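Local coordinates for protein glycoside hydrolase, GH17 family (Formosa sp. Hel1_33_131, PDB 6FCG) that probably hydrolyses internal beta-1,3-glucosidic bonds of the algal polysaccharide laminarin, as an endo-acting enzyme of glycoside hydrolase family 17, at residues 42-47 and 346-351; 117-122 and 159-164; 78-83 and 389-394; 327-332 and 380-385. One frame throughout, in Å; residues are numbered along the deposited sequence.

Contact 1 (42-47 and 346-351); sequences DILGNS and SCFYFE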
# COMPACT_ATOMS: atom_id res chain seq x y z
N ASP A 42 -8.74 25.80 48.43
CA ASP A 42 -9.48 24.72 49.11
C ASP A 42 -9.92 23.62 48.15
O ASP A 42 -10.03 22.47 48.52
CB ASP A 42 -10.74 25.27 49.82
CG ASP A 42 -10.44 26.40 50.81
OD1 ASP A 42 -9.49 26.26 51.63
OD2 ASP A 42 -11.20 27.42 50.79
N ILE A 43 -10.26 24.01 46.93
CA ILE A 43 -10.92 23.14 45.95
C ILE A 43 -9.94 22.27 45.15
O ILE A 43 -10.16 21.08 44.94
CB ILE A 43 -11.73 24.02 44.97
CG1 ILE A 43 -12.93 24.58 45.69
CG2 ILE A 43 -12.18 23.21 43.75
CD1 ILE A 43 -13.64 25.66 44.91
N LEU A 44 -8.87 22.90 44.66
CA LEU A 44 -7.97 22.21 43.78
C LEU A 44 -7.17 21.19 44.57
O LEU A 44 -6.64 21.48 45.65
CB LEU A 44 -7.06 23.19 43.06
CG LEU A 44 -7.75 24.19 42.12
CD1 LEU A 44 -6.74 25.18 41.55
CD2 LEU A 44 -8.49 23.49 41.00
N GLY A 45 -7.12 19.96 44.05
CA GLY A 45 -6.39 18.86 44.71
C GLY A 45 -7.16 18.16 45.80
O GLY A 45 -6.60 17.36 46.54
N ASN A 46 -8.44 18.47 45.91
CA ASN A 46 -9.28 17.98 46.96
C ASN A 46 -10.30 17.09 46.28
O ASN A 46 -11.11 17.59 45.51
CB ASN A 46 -9.96 19.16 47.65
CG ASN A 46 -10.89 18.74 48.82
OD1 ASN A 46 -11.42 17.61 48.88
ND2 ASN A 46 -11.10 19.67 49.72
N SER A 47 -10.28 15.80 46.59
CA SER A 47 -11.14 14.83 45.90
C SER A 47 -12.63 14.91 46.23
O SER A 47 -13.43 14.28 45.57
CB SER A 47 -10.63 13.42 46.12
OG SER A 47 -10.72 13.08 47.48
N SER A 346 -6.25 18.15 41.18
CA SER A 346 -7.41 18.20 40.33
C SER A 346 -7.09 17.67 38.93
O SER A 346 -5.97 17.79 38.42
CB SER A 346 -7.97 19.63 40.28
OG SER A 346 -8.62 19.97 41.50
N CYS A 347 -8.08 17.05 38.32
CA CYS A 347 -8.00 16.67 36.94
C CYS A 347 -9.28 17.11 36.24
O CYS A 347 -10.33 16.52 36.45
CB CYS A 347 -7.82 15.16 36.78
SG CYS A 347 -7.73 14.72 35.03
N PHE A 348 -9.15 18.11 35.36
CA PHE A 348 -10.27 18.59 34.57
C PHE A 348 -10.37 17.66 33.37
O PHE A 348 -9.96 18.00 32.27
CB PHE A 348 -10.05 20.04 34.16
CG PHE A 348 -10.14 21.02 35.32
CD1 PHE A 348 -9.07 21.21 36.18
CD2 PHE A 348 -11.31 21.73 35.55
CE1 PHE A 348 -9.17 22.09 37.24
CE2 PHE A 348 -11.41 22.61 36.60
CZ PHE A 348 -10.34 22.80 37.44
N TYR A 349 -10.94 16.48 33.58
CA TYR A 349 -10.84 15.41 32.62
C TYR A 349 -11.61 15.81 31.35
O TYR A 349 -12.70 16.43 31.43
CB TYR A 349 -11.36 14.09 33.24
CG TYR A 349 -11.30 12.93 32.24
CD1 TYR A 349 -10.18 12.18 32.13
CD2 TYR A 349 -12.37 12.63 31.43
CE1 TYR A 349 -10.09 11.16 31.23
CE2 TYR A 349 -12.30 11.61 30.51
CZ TYR A 349 -11.15 10.87 30.44
OH TYR A 349 -11.05 9.83 29.55
N PHE A 350 -11.07 15.45 30.20
CA PHE A 350 -11.69 15.77 28.92
C PHE A 350 -12.46 14.57 28.35
O PHE A 350 -11.83 13.56 27.94
CB PHE A 350 -10.65 16.26 27.92
CG PHE A 350 -11.25 17.08 26.84
CD1 PHE A 350 -11.46 18.43 27.04
CD2 PHE A 350 -11.71 16.50 25.68
CE1 PHE A 350 -12.09 19.20 26.09
CE2 PHE A 350 -12.35 17.27 24.71
CZ PHE A 350 -12.55 18.64 24.93
N GLU A 351 -13.80 14.60 28.30
CA GLU A 351 -14.67 15.74 28.67
C GLU A 351 -16.02 15.19 29.18
O GLU A 351 -16.25 13.98 29.17
CB GLU A 351 -14.82 16.77 27.52
CG GLU A 351 -15.77 16.41 26.40
CD GLU A 351 -16.00 17.45 25.33
OE1 GLU A 351 -16.54 18.55 25.57
OE2 GLU A 351 -15.66 17.08 24.19
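A type II beta turn running from Ile43 to Asn46, just past the short helix 40-43, docks on the part of the TIM barrel where the cylinder closes. Residues 346-351 occupy that place, with backbone hydrogen bonds to Ile303 on one neighbouring strand and Ser53 on another. Ser346 carries the contact. Its OG lies beside its own backbone N and anti to the carbonyl carbon (chi1 -74°), which turns the hydroxyl to the tip of the turn. There it accepts the N-H of Gly45 at 3.0 Å from N to OG, in a nearly straight bond of 164°. Leu44 CG lies beside its backbone N, anti to the carbonyl carbon (chi1 -63°), and CD2 comes to 3.6 Å from Ser346 OG. The same methyl reaches the edge of the Phe348 ring, near the ring plane, with CD2 4.1 Å from CZ. An alanine in place of Ser346 would remove OG, and would probably leave the turn without this hydrogen bond. The turn is also tied from within: Asn46 N bonds to Ile43 O, and Asn46, its CG anti to the backbone N, swings ND2 back to Asp42 O, 3.2 Å away and nearly along the C=O axis.

Contact 2 (117-122 and 159-164); sequences MMVGAW and DIVKVI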
# COMPACT_ATOMS: atom_id res chain seq x y z
N MET A 117 -16.25 27.17 38.83
CA MET A 117 -15.75 27.32 37.46
C MET A 117 -14.32 27.84 37.36
O MET A 117 -13.94 28.79 38.04
CB MET A 117 -16.66 28.24 36.66
CG MET A 117 -16.32 28.27 35.17
SD MET A 117 -17.56 29.02 34.05
CE MET A 117 -19.07 28.29 34.65
N MET A 118 -13.55 27.18 36.49
CA MET A 118 -12.25 27.65 35.97
C MET A 118 -12.54 28.28 34.63
O MET A 118 -12.91 27.58 33.70
CB MET A 118 -11.31 26.46 35.81
CG MET A 118 -9.94 26.76 35.21
SD MET A 118 -8.99 25.24 34.93
CE MET A 118 -7.62 25.93 34.01
N VAL A 119 -12.45 29.61 34.53
CA VAL A 119 -12.83 30.34 33.31
C VAL A 119 -11.63 30.55 32.43
O VAL A 119 -10.63 31.10 32.84
CB VAL A 119 -13.46 31.69 33.59
CG1 VAL A 119 -13.65 32.49 32.31
CG2 VAL A 119 -14.80 31.51 34.26
N GLY A 120 -11.76 30.10 31.19
CA GLY A 120 -10.73 30.24 30.17
C GLY A 120 -10.91 31.51 29.38
O GLY A 120 -11.98 31.78 28.83
N ALA A 121 -9.84 32.30 29.35
CA ALA A 121 -9.73 33.45 28.48
C ALA A 121 -8.85 32.97 27.33
O ALA A 121 -7.70 32.55 27.56
CB ALA A 121 -9.07 34.60 29.21
N TRP A 122 -9.40 32.99 26.12
CA TRP A 122 -8.65 32.52 24.96
C TRP A 122 -7.67 33.59 24.48
O TRP A 122 -8.03 34.75 24.32
CB TRP A 122 -9.57 32.13 23.82
CG TRP A 122 -8.83 31.42 22.74
CD1 TRP A 122 -8.10 31.99 21.73
CD2 TRP A 122 -8.70 30.01 22.58
NE1 TRP A 122 -7.53 31.02 20.95
CE2 TRP A 122 -7.88 29.80 21.44
CE3 TRP A 122 -9.18 28.92 23.26
CZ2 TRP A 122 -7.56 28.52 20.99
CZ3 TRP A 122 -8.86 27.64 22.82
CH2 TRP A 122 -8.06 27.45 21.68
N ASP A 159 -18.82 33.98 43.50
CA ASP A 159 -19.17 32.79 44.27
C ASP A 159 -18.97 31.49 43.48
O ASP A 159 -19.03 30.40 44.07
CB ASP A 159 -20.63 32.90 44.79
CG ASP A 159 -21.71 33.01 43.64
OD1 ASP A 159 -21.68 33.96 42.79
OD2 ASP A 159 -22.64 32.14 43.63
N ILE A 160 -18.84 31.60 42.15
CA ILE A 160 -18.70 30.46 41.25
C ILE A 160 -17.31 30.43 40.62
O ILE A 160 -16.65 29.39 40.64
CB ILE A 160 -19.76 30.53 40.14
CG1 ILE A 160 -21.16 30.46 40.74
CG2 ILE A 160 -19.58 29.38 39.14
CD1 ILE A 160 -22.24 30.91 39.79
N VAL A 161 -16.88 31.55 40.04
CA VAL A 161 -15.59 31.66 39.36
C VAL A 161 -14.44 31.67 40.38
O VAL A 161 -14.30 32.63 41.13
CB VAL A 161 -15.52 32.92 38.48
CG1 VAL A 161 -14.14 33.10 37.87
CG2 VAL A 161 -16.57 32.86 37.39
N LYS A 162 -13.65 30.61 40.39
CA LYS A 162 -12.51 30.49 41.29
C LYS A 162 -11.14 30.58 40.63
O LYS A 162 -10.15 30.72 41.33
CB LYS A 162 -12.58 29.16 42.03
CG LYS A 162 -13.86 29.00 42.81
CD LYS A 162 -13.97 30.02 43.94
CE LYS A 162 -15.42 30.24 44.36
NZ LYS A 162 -15.47 31.48 45.16
N VAL A 163 -11.09 30.48 39.30
CA VAL A 163 -9.83 30.51 38.55
C VAL A 163 -10.06 31.20 37.22
O VAL A 163 -11.09 31.00 36.57
CB VAL A 163 -9.27 29.07 38.30
CG1 VAL A 163 -8.02 29.09 37.40
CG2 VAL A 163 -8.93 28.34 39.60
N ILE A 164 -9.09 32.02 36.83
CA ILE A 164 -8.98 32.45 35.44
C ILE A 164 -7.72 31.83 34.83
O ILE A 164 -6.65 31.97 35.39
CB ILE A 164 -8.94 33.96 35.29
CG1 ILE A 164 -10.24 34.56 35.83
CG2 ILE A 164 -8.78 34.33 33.82
CD1 ILE A 164 -10.29 36.07 35.81
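The indole of Trp122 stands beyond the strand pairing: its ring meets that of Tyr178, the planes at about 40°, its NE1 hydrogen-bonds Asp124 OD1, and it packs on Asn429 of the second subunit. The flat groups that join the two segments are peptides. Lys162 N approaches Met117 O in the carbonyl plane, at 3.0 Å. Met117 N sits above the carbonyl plane of Ile160, 2.9 Å from its O, and Val119 N likewise rises above the plane of Val163, 2.8 Å from O. This is parallel pairing with a beta bulge. Met117 is partnered by Val161 but Met118 already by Val163, so Lys162 is the extra residue, its psi of -13° far from the strand range. The side chains separate onto two faces. On one, Met118, fully extended, lies alongside Val163 and points the same way, CG 3.7 Å from CG1. On the other, Val119 CG2 meets Val161 CG2 at 3.8 Å, the two valines crossing obliquely. Next to them Met117 CB touches Ile160 CG2 at 4.0 Å before the methionine chain bends away at its last torsion. Strands 116-121 and 161-168 are the two ends of a beta-alpha-beta crossover of the TIM barrel, and the linking helix 143-156 covers Val161 and Ile164, while helix 95-109 packs on Met117 and Ile160. Met118 and Val163 point instead into the barrel, where both touch Thr208 of strand 206-212 and Tyr237.

Contact 3 (78-83 and 389-394); sequences LHAMNI and KGVFEG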
# COMPACT_ATOMS: atom_id res chain seq x y z
N LEU A 78 -24.01 16.52 35.97
CA LEU A 78 -22.65 16.52 36.49
C LEU A 78 -22.65 16.55 37.99
O LEU A 78 -21.80 15.91 38.63
CB LEU A 78 -21.86 17.72 35.94
CG LEU A 78 -21.62 17.74 34.43
CD1 LEU A 78 -20.77 18.94 34.07
CD2 LEU A 78 -20.95 16.46 33.96
N HIS A 79 -23.55 17.35 38.56
CA HIS A 79 -23.63 17.49 40.01
C HIS A 79 -24.01 16.17 40.67
O HIS A 79 -23.45 15.81 41.72
CB HIS A 79 -24.64 18.58 40.39
CG HIS A 79 -24.76 18.78 41.86
ND1 HIS A 79 -23.96 19.66 42.55
CD2 HIS A 79 -25.54 18.17 42.78
CE1 HIS A 79 -24.26 19.60 43.84
NE2 HIS A 79 -25.21 18.70 43.99
N ALA A 80 -24.92 15.43 40.04
CA ALA A 80 -25.32 14.11 40.51
C ALA A 80 -24.16 13.13 40.58
O ALA A 80 -24.12 12.29 41.47
CB ALA A 80 -26.42 13.55 39.61
N MET A 81 -23.21 13.27 39.65
CA MET A 81 -21.95 12.51 39.58
C MET A 81 -20.83 12.93 40.53
O MET A 81 -19.75 12.38 40.44
CB MET A 81 -21.34 12.73 38.21
CG MET A 81 -21.59 11.70 37.16
SD MET A 81 -20.67 12.24 35.70
CE MET A 81 -19.00 11.81 36.24
N ASN A 82 -21.05 13.91 41.40
CA ASN A 82 -19.99 14.50 42.26
C ASN A 82 -19.00 15.42 41.59
O ASN A 82 -17.96 15.73 42.18
CB ASN A 82 -19.22 13.45 43.06
CG ASN A 82 -20.07 12.78 44.07
OD1 ASN A 82 -20.59 13.43 44.97
ND2 ASN A 82 -20.22 11.46 43.95
N ILE A 83 -19.30 15.89 40.39
CA ILE A 83 -18.47 16.94 39.79
C ILE A 83 -18.82 18.23 40.52
O ILE A 83 -20.01 18.56 40.64
CB ILE A 83 -18.74 17.11 38.27
CG1 ILE A 83 -18.59 15.78 37.49
CG2 ILE A 83 -17.87 18.20 37.69
CD1 ILE A 83 -17.22 15.22 37.34
N LYS A 389 -26.84 2.33 39.91
CA LYS A 389 -27.08 2.78 41.27
C LYS A 389 -28.20 3.82 41.33
O LYS A 389 -28.56 4.22 42.43
CB LYS A 389 -25.82 3.39 41.91
CG LYS A 389 -24.52 2.62 41.73
CD LYS A 389 -23.97 1.98 42.99
CE LYS A 389 -22.49 1.63 42.76
NZ LYS A 389 -21.84 0.89 43.87
N GLY A 390 -28.72 4.29 40.19
CA GLY A 390 -29.80 5.26 40.17
C GLY A 390 -29.40 6.73 40.29
O GLY A 390 -30.26 7.60 40.42
N VAL A 391 -28.10 7.01 40.19
CA VAL A 391 -27.56 8.36 40.35
C VAL A 391 -28.21 9.40 39.41
O VAL A 391 -28.37 10.55 39.80
CB VAL A 391 -26.01 8.35 40.18
CG1 VAL A 391 -25.40 9.76 40.11
CG2 VAL A 391 -25.37 7.60 41.34
N PHE A 392 -28.60 8.99 38.19
CA PHE A 392 -29.19 9.92 37.22
C PHE A 392 -30.68 9.78 37.09
O PHE A 392 -31.28 10.29 36.17
CB PHE A 392 -28.57 9.73 35.83
CG PHE A 392 -27.08 9.79 35.82
CD1 PHE A 392 -26.43 11.00 36.03
CD2 PHE A 392 -26.33 8.66 35.64
CE1 PHE A 392 -25.04 11.05 36.06
CE2 PHE A 392 -24.93 8.71 35.67
CZ PHE A 392 -24.30 9.90 35.88
N GLU A 393 -31.31 9.09 38.02
CA GLU A 393 -32.75 8.87 37.91
C GLU A 393 -33.58 10.19 38.01
O GLU A 393 -33.30 11.07 38.83
CB GLU A 393 -33.08 7.77 38.90
CG GLU A 393 -34.54 7.35 38.88
CD GLU A 393 -34.76 5.90 38.55
OE1 GLU A 393 -34.12 5.02 39.15
OE2 GLU A 393 -35.63 5.66 37.70
N GLY A 394 -34.52 10.35 37.08
CA GLY A 394 -35.31 11.58 36.97
C GLY A 394 -34.68 12.68 36.14
O GLY A 394 -35.34 13.71 35.88
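Two hydrogen bonds grip His79 O, one from Asn82 N at 3.1 Å and one from Arg84 NH1. Together with the bond from Ile83 N to Leu78 O, also 3.1 Å, the first of these makes a Schellman motif, in which Asn82 with positive phi (75°) ends helix 68-80 just before barrel strand 83-87. A second Schellman motif ends helix 384-388 at Gly390, which starts a type I turn closed by Glu393 N on Gly390 O. The end of helix 68-80 and this turn meet through Ala80, Met81, Val391 and Phe392. Val391 CG1, anti to its backbone N, is placed 4.0 Å from Ala80 CB and also over the centre of one face of the Phe392 ring, so one methyl serves both. Met81 crosses Phe392 obliquely, with its CG at the ring's edge, 3.5 Å from CZ; beyond CG the methionine bends at its last torsion (75°). Phe373 meets the Phe392 ring edge-to-face, and Leu386 touches both Met81 and Phe392. No hydrogen bond or charge pair crosses between the segments: they meet by van der Waals packing, mostly of apolar side chains, with Val391 CG1 also against the carbonyl of Ala80, and such contact depends on fit rather than on bond direction.

Contact 4 (327-332 and 380-385); sequences YKEAIF and KYVLWD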
# COMPACT_ATOMS: atom_id res chain seq x y z
N TYR A 327 -14.27 0.93 26.60
CA TYR A 327 -13.63 0.14 27.65
C TYR A 327 -12.29 0.74 28.03
O TYR A 327 -11.98 0.94 29.21
CB TYR A 327 -13.48 -1.32 27.19
CG TYR A 327 -12.91 -2.28 28.22
CD1 TYR A 327 -13.52 -2.44 29.47
CD2 TYR A 327 -11.83 -3.09 27.92
CE1 TYR A 327 -13.03 -3.34 30.40
CE2 TYR A 327 -11.33 -4.00 28.85
CZ TYR A 327 -11.94 -4.12 30.08
OH TYR A 327 -11.45 -5.02 30.99
N LYS A 328 -11.46 1.02 27.03
CA LYS A 328 -10.17 1.62 27.31
C LYS A 328 -10.33 3.02 27.87
O LYS A 328 -9.50 3.42 28.68
CB LYS A 328 -9.26 1.62 26.08
CG LYS A 328 -8.84 0.24 25.67
CD LYS A 328 -7.66 0.30 24.74
CE LYS A 328 -7.93 -0.29 23.36
NZ LYS A 328 -7.98 -1.70 23.13
N GLU A 329 -11.36 3.74 27.44
CA GLU A 329 -11.66 5.06 28.01
C GLU A 329 -11.94 4.96 29.50
O GLU A 329 -11.42 5.76 30.30
CB GLU A 329 -12.86 5.72 27.32
CG GLU A 329 -13.23 7.06 27.93
CD GLU A 329 -14.52 7.61 27.41
OE1 GLU A 329 -14.46 8.80 27.12
OE2 GLU A 329 -15.59 6.91 27.31
N ALA A 330 -12.77 4.00 29.87
CA ALA A 330 -13.08 3.78 31.28
C ALA A 330 -11.83 3.43 32.10
O ALA A 330 -11.62 3.97 33.19
CB ALA A 330 -14.12 2.68 31.42
N ILE A 331 -11.00 2.54 31.57
CA ILE A 331 -9.76 2.20 32.26
C ILE A 331 -8.88 3.44 32.46
O ILE A 331 -8.36 3.67 33.55
CB ILE A 331 -8.99 1.10 31.52
CG1 ILE A 331 -9.75 -0.22 31.62
CG2 ILE A 331 -7.59 0.93 32.12
CD1 ILE A 331 -9.28 -1.27 30.63
N PHE A 332 -8.74 4.25 31.42
CA PHE A 332 -7.92 5.45 31.51
C PHE A 332 -8.50 6.45 32.52
O PHE A 332 -7.76 6.94 33.38
CB PHE A 332 -7.75 6.11 30.14
CG PHE A 332 -6.78 7.25 30.13
CD1 PHE A 332 -5.42 7.01 30.24
CD2 PHE A 332 -7.22 8.57 30.01
CE1 PHE A 332 -4.51 8.05 30.24
CE2 PHE A 332 -6.31 9.61 30.00
CZ PHE A 332 -4.96 9.36 30.11
N LYS A 380 -21.67 6.17 28.64
CA LYS A 380 -20.71 5.21 28.12
C LYS A 380 -20.24 4.28 29.23
O LYS A 380 -20.43 4.57 30.42
CB LYS A 380 -19.49 5.92 27.53
CG LYS A 380 -19.80 6.74 26.29
CD LYS A 380 -18.62 7.63 25.93
CE LYS A 380 -18.92 8.49 24.71
NZ LYS A 380 -17.74 9.33 24.30
N TYR A 381 -19.61 3.18 28.83
CA TYR A 381 -19.18 2.13 29.75
C TYR A 381 -18.65 2.61 31.09
O TYR A 381 -19.02 2.09 32.15
CB TYR A 381 -18.14 1.21 29.09
CG TYR A 381 -17.70 0.10 30.02
CD1 TYR A 381 -18.57 -0.95 30.33
CD2 TYR A 381 -16.45 0.12 30.63
CE1 TYR A 381 -18.19 -1.95 31.20
CE2 TYR A 381 -16.05 -0.87 31.50
CZ TYR A 381 -16.93 -1.91 31.79
OH TYR A 381 -16.52 -2.92 32.63
N VAL A 382 -17.78 3.62 31.03
CA VAL A 382 -17.19 4.24 32.22
C VAL A 382 -18.20 4.57 33.34
O VAL A 382 -17.84 4.46 34.51
CB VAL A 382 -16.35 5.48 31.84
CG1 VAL A 382 -17.19 6.58 31.21
CG2 VAL A 382 -15.54 6.00 33.01
N LEU A 383 -19.42 4.98 32.97
CA LEU A 383 -20.47 5.36 33.94
C LEU A 383 -21.66 4.40 34.10
O LEU A 383 -22.62 4.74 34.78
CB LEU A 383 -21.05 6.75 33.58
CG LEU A 383 -20.12 7.95 33.52
CD1 LEU A 383 -20.91 9.23 33.29
CD2 LEU A 383 -19.29 8.05 34.79
N TRP A 384 -21.63 3.24 33.45
CA TRP A 384 -22.74 2.26 33.56
C TRP A 384 -23.05 1.93 35.00
O TRP A 384 -24.20 1.82 35.37
CB TRP A 384 -22.38 0.94 32.88
CG TRP A 384 -22.39 0.93 31.39
CD1 TRP A 384 -22.57 2.00 30.54
CD2 TRP A 384 -22.19 -0.20 30.58
NE1 TRP A 384 -22.50 1.57 29.25
CE2 TRP A 384 -22.26 0.22 29.25
CE3 TRP A 384 -21.95 -1.55 30.85
CZ2 TRP A 384 -22.09 -0.66 28.18
CZ3 TRP A 384 -21.80 -2.42 29.80
CH2 TRP A 384 -21.87 -1.97 28.47
N ASP A 385 -22.02 1.80 35.80
CA ASP A 385 -22.19 1.45 37.19
C ASP A 385 -23.05 2.49 37.91
O ASP A 385 -23.96 2.14 38.66
CB ASP A 385 -20.81 1.30 37.84
CG ASP A 385 -20.83 0.43 39.07
OD1 ASP A 385 -21.85 0.41 39.80
OD2 ASP A 385 -19.78 -0.20 39.33
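Tyr381, Ala330 and Glu329 bear most of this contact, in which helix 326-342, one of the outer helices of the TIM barrel, meets residues 380-383, which lead into helix 384-388. Tyr381 and Tyr327 both hold CG anti to the backbone N (chi1 -179° and -176°), and the two phenols run side by side and point the same way. Their rings form an offset edge-to-face pair, the edge of Tyr327 turned to the face of Tyr381, with centroids 5.7 Å apart and planes at 65°; Tyr327 CD1 is 3.6 Å from Tyr381 CE2. Ala330 offers only its methyl, yet it fits between two neighbours: CB lies at the edge of the Tyr381 ring, 3.6 Å from CD2, and also 3.6 Å from Val382 CB. The small side chain lets the backbones approach closely here, Ala330 CA being 4.2 Å from Val382 CA. Glu329 reaches out extended and crosses Lys380 at about a right angle, so that OE2 rests 3.4 Å from the aliphatic CD. The charges do not close into a salt bridge, and Lys380 NZ is bound elsewhere, to Asp354, Gly371 O and Ser310 OG. A serine in place of Tyr381 would remove the ring, and would probably loosen the packing of Tyr327 and of the Ala330 methyl, which would keep Val382. On its other flank Tyr381 CD1 lies 3.4 Å above the plane of the Trp384 indole, offset toward its rim.

Overall arrangement
Contact 2 lies in the barrel wall and contact 1 sets the turn 42-47 against it, their centres 13 Å apart and Phe348 touching Met118. Contacts 3 and 4 lie farther out, among helices 68-80, 326-342 and 384-388, with centres 16 Å apart. Contact 1 reaches contact 4 through Tyr349, whereas contacts 2 and 4 sit on opposite sides of the chain's centre, 28 Å apart. Contacts 1 and 3 join early to late segments, about 300 residues apart, and cross in sequence. Contact 4 follows contact 2, falls between the segments of contact 3 and alternates with contact 1. Residues 346-351 help close the barrel; contact 3 ties 389-394 to helix 68-80 outside it.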